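Local coordinates for endoribonuclease L-PSP/chorismate mutase-like domain-containing protein (Agrobacterium tumefaciens, PDB 3D01) that is of unknown function but belongs to the YjgF/chorismate mutase-like family of putative endoribonucleases and assembles from three copies of the chain, at residues Gly16-Leu21 against Ala130-Glu135; Leu120-Ala125 against Val155-Ile160. One frame throughout, in Å; residues are numbered along the deposited sequence.

Interaction 1: residues Gly16-Leu21 against Ala130-Glu135; sequences GRLKEL and ATVLGE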
# COMPACT_ATOMS: atom_id res chain seq x y z
N GLY I 16 -24.86 15.71 -1.48
CA GLY I 16 -25.96 15.95 -0.56
C GLY I 16 -25.99 14.92 0.56
O GLY I 16 -26.21 15.26 1.73
N ARG I 17 -25.78 13.66 0.20
CA ARG I 17 -25.66 12.60 1.20
C ARG I 17 -24.54 12.91 2.21
O ARG I 17 -24.70 12.68 3.39
CB ARG I 17 -25.40 11.27 0.54
CG ARG I 17 -26.57 10.75 -0.28
CD ARG I 17 -26.33 9.32 -0.61
NE ARG I 17 -26.88 8.82 -1.87
CZ ARG I 17 -28.16 8.53 -2.12
NH1 ARG I 17 -29.15 8.83 -1.23
NH2 ARG I 17 -28.47 8.00 -3.31
N LEU I 18 -23.45 13.46 1.72
CA LEU I 18 -22.34 13.80 2.60
C LEU I 18 -22.72 14.93 3.56
O LEU I 18 -22.36 14.89 4.74
CB LEU I 18 -21.14 14.19 1.77
CG LEU I 18 -19.84 14.48 2.52
CD1 LEU I 18 -19.51 13.27 3.44
CD2 LEU I 18 -18.76 14.79 1.47
N LYS I 19 -23.43 15.94 3.06
CA LYS I 19 -23.96 16.99 3.96
C LYS I 19 -24.91 16.43 5.05
O LYS I 19 -24.87 16.85 6.20
CB LYS I 19 -24.67 18.08 3.17
CG LYS I 19 -23.78 18.83 2.25
CD LYS I 19 -24.50 19.97 1.56
CE LYS I 19 -23.57 20.61 0.54
NZ LYS I 19 -24.26 21.49 -0.43
N GLU I 20 -25.75 15.47 4.68
CA GLU I 20 -26.63 14.82 5.64
C GLU I 20 -25.83 14.12 6.72
O GLU I 20 -26.33 13.90 7.82
CB GLU I 20 -27.52 13.82 4.94
CG GLU I 20 -28.55 14.47 4.01
CD GLU I 20 -29.36 13.45 3.23
OE1 GLU I 20 -28.94 12.29 3.10
OE2 GLU I 20 -30.42 13.82 2.71
N LEU I 21 -24.59 13.75 6.41
CA LEU I 21 -23.72 13.12 7.40
C LEU I 21 -22.94 14.14 8.23
O LEU I 21 -22.31 13.78 9.23
CB LEU I 21 -22.75 12.18 6.70
CG LEU I 21 -23.30 10.86 6.17
CD1 LEU I 21 -22.13 10.05 5.55
CD2 LEU I 21 -23.98 10.06 7.25
N ALA I 130 -19.08 4.25 1.80
CA ALA I 130 -20.16 3.37 1.35
C ALA I 130 -21.53 4.06 1.41
O ALA I 130 -22.35 3.88 0.47
CB ALA I 130 -20.17 2.09 2.14
N THR I 131 -21.78 4.86 2.45
CA THR I 131 -23.04 5.61 2.58
C THR I 131 -23.29 6.62 1.46
O THR I 131 -24.38 6.65 0.89
CB THR I 131 -23.16 6.33 3.95
OG1 THR I 131 -23.11 5.34 4.97
CG2 THR I 131 -24.47 7.12 4.06
N VAL I 132 -22.30 7.45 1.17
CA VAL I 132 -22.40 8.54 0.21
C VAL I 132 -22.42 8.02 -1.24
O VAL I 132 -23.13 8.59 -2.09
CB VAL I 132 -21.25 9.56 0.47
CG1 VAL I 132 -21.05 10.47 -0.67
CG2 VAL I 132 -21.52 10.34 1.78
N LEU I 133 -21.70 6.93 -1.50
CA LEU I 133 -21.56 6.37 -2.84
C LEU I 133 -22.44 5.18 -3.13
O LEU I 133 -22.62 4.81 -4.28
CB LEU I 133 -20.10 5.99 -3.11
CG LEU I 133 -19.08 7.13 -3.17
CD1 LEU I 133 -17.68 6.55 -3.42
CD2 LEU I 133 -19.43 8.22 -4.23
N GLY I 134 -22.98 4.55 -2.10
CA GLY I 134 -23.70 3.30 -2.27
C GLY I 134 -22.80 2.13 -2.60
O GLY I 134 -21.62 2.11 -2.19
N GLU I 135 -23.34 1.15 -3.34
CA GLU I 135 -22.60 -0.09 -3.63
C GLU I 135 -21.22 0.18 -4.23
O GLU I 135 -20.26 -0.49 -3.86
CB GLU I 135 -23.40 -1.05 -4.53
CG GLU I 135 -22.60 -2.24 -5.14
CD GLU I 135 -22.11 -3.26 -4.10
OE1 GLU I 135 -22.89 -3.59 -3.16
OE2 GLU I 135 -20.95 -3.75 -4.23
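V132 meets the backbone of helix 3-21 with one methyl. Its CG2 lies 3.6 Å from L18 CA and 3.7 Å from L18 N, and it also touches L18 CB. V132 CG1 is anti to the backbone N (chi1 164°), while CG2, the touching methyl, is anti to the carbonyl carbon. R17 comes in at the end of helix 118-133. Its CB lies 4.1 Å from V132 CA. Its CD is 3.6 Å from V132 O, which lies at the edge of the guanidinium, near its plane. T131 O is equally near R17 CD but sits obliquely to the guanidinium. The backbones are close here, with R17 CA 5.3 Å from V132 CA. T131 CG2 meets L21 CD1 at 4.0 Å, and the same L21 methyl rests on V132 CG2 at 3.8 Å. T131 OG1 is hydrogen-bonded to N127 O within its own helix, and L18 packs further on L128. The contact is partly buried and joins the C-terminal part of the N-terminal helix to the end of helix 118-133. Methyl contacts centred on V132 make up much of the join. The aliphatic part of R17 lies beside the carbonyls at the helix end, and its charge may add a weak electrostatic attraction to them.

Interaction 2: residues Leu120-Ala125 against Val155-Ile160; sequences LVINGA and VEIDAI
V121 starts the contact, with CG1 3.7 Å from V155 CG2. The two valine side chains run by one another in opposing senses. V121 also packs on A73 of helix 70-91 and on V109 of strand 99-110. One residue on, the I122 CB bond points past the strand to one side, but the end of the side chain comes nearer. CG1 is anti to the carbonyl carbon, and chi2 of -54° then places CD1 close to two partners on the strand. CD1 lies 3.8 Å from V155 CG1, where the two side chains cross at a slant. The I122 and I157 side chains meet tip to tip, CD1 to CD1, at 4.1 Å. This is the layered alpha/beta build of the YjgF-like fold, in which helices 70-91 and 118-133 pack on one face of the sheet. Helix 120-125 runs at 54° to strand 155-160, and their axes come within 10.2 Å. V155 and I157 point to the helix, while E156 between them points away, as expected of an extended strand. E156 and D158 instead meet the third subunit, where D158 forms a salt bridge with K104 of that chain. A125 closes the row. Its CB is 3.3 Å from I157 CD1, closer than two methyl carbons normally pack.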
# COMPACT_ATOMS: atom_id res chain seq x y z
N LEU I 120 -11.95 -0.65 13.68
CA LEU I 120 -13.06 0.19 14.12
C LEU I 120 -12.82 1.64 13.74
O LEU I 120 -13.78 2.39 13.40
CB LEU I 120 -13.23 0.07 15.62
CG LEU I 120 -13.55 -1.35 16.09
CD1 LEU I 120 -13.95 -1.28 17.58
CD2 LEU I 120 -14.61 -1.98 15.22
N VAL I 121 -11.56 2.06 13.80
CA VAL I 121 -11.21 3.43 13.43
C VAL I 121 -11.47 3.68 11.96
O VAL I 121 -12.11 4.65 11.59
CB VAL I 121 -9.74 3.76 13.80
CG1 VAL I 121 -9.30 5.12 13.17
CG2 VAL I 121 -9.58 3.69 15.34
N ILE I 122 -10.98 2.78 11.13
CA ILE I 122 -11.10 2.94 9.69
C ILE I 122 -12.56 2.73 9.25
O ILE I 122 -12.97 3.28 8.23
CB ILE I 122 -10.11 2.03 8.92
CG1 ILE I 122 -8.67 2.37 9.31
CG2 ILE I 122 -10.31 2.16 7.42
CD1 ILE I 122 -8.23 3.87 9.15
N ASN I 123 -13.34 2.02 10.05
CA ASN I 123 -14.80 1.94 9.80
C ASN I 123 -15.43 3.33 9.68
O ASN I 123 -16.41 3.47 8.93
CB ASN I 123 -15.53 1.13 10.84
CG ASN I 123 -15.30 -0.38 10.69
OD1 ASN I 123 -14.78 -0.86 9.68
ND2 ASN I 123 -15.69 -1.14 11.71
N GLY I 124 -14.89 4.33 10.38
CA GLY I 124 -15.29 5.76 10.17
C GLY I 124 -15.27 6.15 8.68
O GLY I 124 -16.26 6.68 8.14
N ALA I 125 -14.18 5.84 8.00
CA ALA I 125 -14.01 6.18 6.58
C ALA I 125 -14.91 5.24 5.77
O ALA I 125 -15.70 5.67 4.93
CB ALA I 125 -12.52 6.07 6.14
N VAL I 155 -4.78 9.68 11.94
CA VAL I 155 -5.12 8.76 10.86
C VAL I 155 -4.69 9.39 9.52
O VAL I 155 -4.74 10.63 9.35
CB VAL I 155 -6.66 8.45 10.79
CG1 VAL I 155 -6.97 7.40 9.66
CG2 VAL I 155 -7.23 8.08 12.18
N GLU I 156 -4.25 8.54 8.61
CA GLU I 156 -3.99 8.90 7.23
C GLU I 156 -4.53 7.76 6.35
O GLU I 156 -4.39 6.55 6.67
CB GLU I 156 -2.49 9.06 6.99
CG GLU I 156 -2.10 9.34 5.57
CD GLU I 156 -0.55 9.29 5.35
OE1 GLU I 156 0.20 9.49 6.32
OE2 GLU I 156 -0.10 9.04 4.21
N ILE I 157 -5.12 8.13 5.23
CA ILE I 157 -5.82 7.14 4.40
C ILE I 157 -5.59 7.50 2.95
O ILE I 157 -5.84 8.64 2.55
CB ILE I 157 -7.37 7.08 4.66
CG1 ILE I 157 -7.75 6.89 6.14
CG2 ILE I 157 -8.02 5.94 3.82
CD1 ILE I 157 -9.28 6.67 6.38
N ASP I 158 -5.09 6.53 2.18
CA ASP I 158 -4.96 6.68 0.74
C ASP I 158 -6.00 5.79 0.04
O ASP I 158 -6.74 5.03 0.70
CB ASP I 158 -3.51 6.46 0.27
CG ASP I 158 -3.06 5.01 0.28
OD1 ASP I 158 -3.88 4.06 0.27
OD2 ASP I 158 -1.82 4.85 0.29
N ALA I 159 -6.09 5.93 -1.28
CA ALA I 159 -7.15 5.24 -2.01
C ALA I 159 -6.76 4.98 -3.46
O ALA I 159 -5.97 5.70 -4.05
CB ALA I 159 -8.44 6.04 -1.97
N ILE I 160 -7.36 3.92 -3.99
CA ILE I 160 -7.34 3.63 -5.42
C ILE I 160 -8.83 3.52 -5.83
O ILE I 160 -9.62 2.80 -5.19
CB ILE I 160 -6.64 2.31 -5.74
CG1 ILE I 160 -5.21 2.29 -5.20
CG2 ILE I 160 -6.75 1.99 -7.23
CD1 ILE I 160 -4.61 0.89 -5.14

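Overall arrangement
Both interactions use helix 118-133. Interaction 2 takes residues 120-125 near its start, and interaction 1 takes its last turn and the residues just after it, 130-135. The centres are 16 Å apart, and the nearest atoms are about 5 Å apart without touching. Along the chain the segments alternate: 16-21, 120-125, 130-135, then 155-160. Interaction 2 is buried, its centre about 6 Å from the centre of the chain. Interaction 1 is partly buried, its centre about 12 Å from the same point. Helix 118-133 thus packs on the sheet, against strand 155-163 among others, and carries helix 3-21 at its other end. Strand 155-163 also contacts neighbouring subunits of the three-chain assembly.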